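Local coordinates for linoleate 11-lipoxygenase (Gaeumannomyces graminis, PDB 5FX8), which uses a catalytic manganese ion to oxygenate linoleic and alpha-linolenic acids to 11S- and 13R-hydroperoxy fatty acids, at the interface of chains A and B. Numbering follows the deposited sequence. Chains: chain A, Linoleate 11-lipoxygenase; chain B, Zonadhesin.

The interface of chains A and B. Residues chain A 375, 379, 384, 398-399, 402; chain B 232-236.
Helices 374-380 and 396-420 of the lipoxygenase, with A:Ile384 from a loop, meet the loop B:Ala232 to B:Pro236, which leads into strand 237-242 of the adhesin. B:Leu235 is the main apolar residue of this loop and wedges into the angle between the A:Tyr398 and A:His402 rings, which are steeply inclined to each other. Its CD1 methyl sits over the centre of the A:Tyr398 ring, 3.4 Å from the centroid. Its CB lies over the face of the A:His402 imidazole, 3.5 Å from that centroid. In both A:Tyr398 and A:His402, CG is anti to the backbone N (chi1 -177° and 171°), which turns the rings toward the loop. The A:Tyr398 phenol adds a polar link. Its OH accepts a hydrogen bond from the B:Leu235 amide N at 3.0 Å and donates one to A:Glu375 OE2 at 2.8 Å. The hydroxyl meets OE2 from above the carboxylate plane. A:Glu375, at the margin of the contact, may thereby orient the hydroxyl. B:Pro236 follows a cis peptide bond and lies near the A:His402 ring. The two proteins come from different fungi, so this contact may reflect crystal packing rather than a natural complex. In the middle of this stretch, A:Ile384 CG2 touches B:Gly234 CA at 3.6 Å and also lies over the rim of the A:Arg379 guanidinium. At its other end A:Arg379, extended as far as NE, grips one carbonyl end-on: NH1 and NH2 both donate to B:Ala232 O, at 2.8 and 2.9 Å, with that oxygen in the guanidinium plane.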
loop_
_atom_site.group_PDB
_atom_site.type_symbol
_atom_site.label_atom_id
_atom_site.label_comp_id
_atom_site.label_asym_id
_atom_site.label_seq_id
_atom_site.Cartn_x
_atom_site.Cartn_y
_atom_site.Cartn_z
ATOM N N GLU A 375 15.907 -8.190 -14.434
ATOM C CA GLU A 375 16.768 -7.946 -15.577
ATOM C C GLU A 375 16.226 -8.588 -16.837
ATOM O O GLU A 375 16.413 -8.050 -17.926
ATOM C CB GLU A 375 18.176 -8.430 -15.285
ATOM C CG GLU A 375 18.843 -7.615 -14.216
ATOM C CD GLU A 375 20.336 -7.782 -14.190
ATOM O OE1 GLU A 375 20.843 -8.756 -14.797
ATOM O OE2 GLU A 375 21.006 -6.921 -13.571
ATOM N N ARG A 379 15.743 -6.133 -19.875
ATOM C CA ARG A 379 16.526 -6.434 -21.063
ATOM C C ARG A 379 15.624 -6.710 -22.240
ATOM O O ARG A 379 15.930 -6.318 -23.362
ATOM C CB ARG A 379 17.450 -7.623 -20.831
ATOM C CG ARG A 379 18.684 -7.300 -20.064
ATOM C CD ARG A 379 19.633 -8.466 -20.076
ATOM N NE ARG A 379 20.732 -8.262 -19.153
ATOM C CZ ARG A 379 21.833 -7.582 -19.444
ATOM N NH1 ARG A 379 21.968 -7.054 -20.640
ATOM N NH2 ARG A 379 22.792 -7.443 -18.545
ATOM N N ILE A 384 18.775 -2.037 -20.305
ATOM C CA ILE A 384 19.977 -2.347 -19.531
ATOM C C ILE A 384 21.184 -2.408 -20.454
ATOM O O ILE A 384 21.161 -3.127 -21.455
ATOM C CB ILE A 384 19.848 -3.684 -18.788
ATOM C CG1 ILE A 384 18.760 -3.609 -17.730
ATOM C CG2 ILE A 384 21.205 -4.089 -18.212
ATOM C CD1 ILE A 384 18.623 -4.838 -16.930
ATOM N N TYR A 398 15.765 1.019 -11.530
ATOM C CA TYR A 398 16.689 -0.092 -11.657
ATOM C C TYR A 398 17.732 -0.074 -10.546
ATOM O O TYR A 398 18.117 -1.125 -10.038
ATOM C CB TYR A 398 17.339 -0.035 -13.033
ATOM C CG TYR A 398 18.269 -1.147 -13.363
ATOM C CD1 TYR A 398 18.086 -2.409 -12.838
ATOM C CD2 TYR A 398 19.341 -0.934 -14.203
ATOM C CE1 TYR A 398 18.921 -3.406 -13.142
ATOM C CE2 TYR A 398 20.186 -1.929 -14.507
ATOM C CZ TYR A 398 19.975 -3.163 -13.977
ATOM O OH TYR A 398 20.829 -4.183 -14.270
ATOM N N GLU A 399 18.198 1.098 -10.135
ATOM C CA GLU A 399 19.264 1.127 -9.144
ATOM C C GLU A 399 18.733 0.780 -7.761
ATOM O O GLU A 399 19.298 -0.066 -7.057
ATOM C CB GLU A 399 19.939 2.502 -9.156
ATOM C CG GLU A 399 20.622 2.864 -10.484
ATOM C CD GLU A 399 20.511 4.355 -10.880
ATOM O OE1 GLU A 399 20.200 5.221 -10.027
ATOM O OE2 GLU A 399 20.762 4.669 -12.066
ATOM N N HIS A 402 17.863 -2.882 -7.876
ATOM C CA HIS A 402 19.039 -3.720 -7.815
ATOM C C HIS A 402 19.548 -3.839 -6.389
ATOM O O HIS A 402 19.895 -4.936 -5.944
ATOM C CB HIS A 402 20.107 -3.163 -8.736
ATOM C CG HIS A 402 21.425 -3.832 -8.570
ATOM N ND1 HIS A 402 21.725 -5.038 -9.168
ATOM C CD2 HIS A 402 22.511 -3.486 -7.840
ATOM C CE1 HIS A 402 22.946 -5.398 -8.821
ATOM N NE2 HIS A 402 23.441 -4.478 -8.012
ATOM N N ALA B 232 27.162 -4.841 -22.498
ATOM C CA ALA B 232 25.837 -5.335 -22.190
ATOM C C ALA B 232 25.610 -5.547 -20.707
ATOM O O ALA B 232 24.504 -5.931 -20.323
ATOM C CB ALA B 232 25.570 -6.644 -22.930
ATOM N N SER B 233 26.597 -5.325 -19.860
ATOM C CA SER B 233 26.425 -5.720 -18.477
ATOM C C SER B 233 25.605 -4.684 -17.714
ATOM O O SER B 233 25.659 -3.485 -17.990
ATOM C CB SER B 233 27.779 -5.967 -17.824
ATOM O OG SER B 233 28.642 -4.900 -18.052
ATOM N N GLY B 234 24.798 -5.171 -16.783
ATOM C CA GLY B 234 23.980 -4.335 -15.943
ATOM C C GLY B 234 24.574 -4.142 -14.567
ATOM O O GLY B 234 25.760 -4.388 -14.324
ATOM N N LEU B 235 23.739 -3.687 -13.658
ATOM C CA LEU B 235 24.212 -3.331 -12.349
ATOM C C LEU B 235 24.869 -4.530 -11.682
ATOM O O LEU B 235 24.415 -5.650 -11.859
ATOM C CB LEU B 235 23.068 -2.777 -11.532
ATOM C CG LEU B 235 22.665 -1.388 -12.030
ATOM C CD1 LEU B 235 21.390 -0.952 -11.367
ATOM C CD2 LEU B 235 23.769 -0.389 -11.751
ATOM N N PRO B 236 25.937 -4.307 -10.898
ATOM C CA PRO B 236 26.460 -3.064 -10.344
ATOM C C PRO B 236 27.172 -2.131 -11.305
ATOM O O PRO B 236 27.423 -1.008 -10.914
ATOM C CB PRO B 236 27.441 -3.565 -9.294
ATOM C CG PRO B 236 27.893 -4.809 -9.794
ATOM C CD PRO B 236 26.697 -5.450 -10.388
#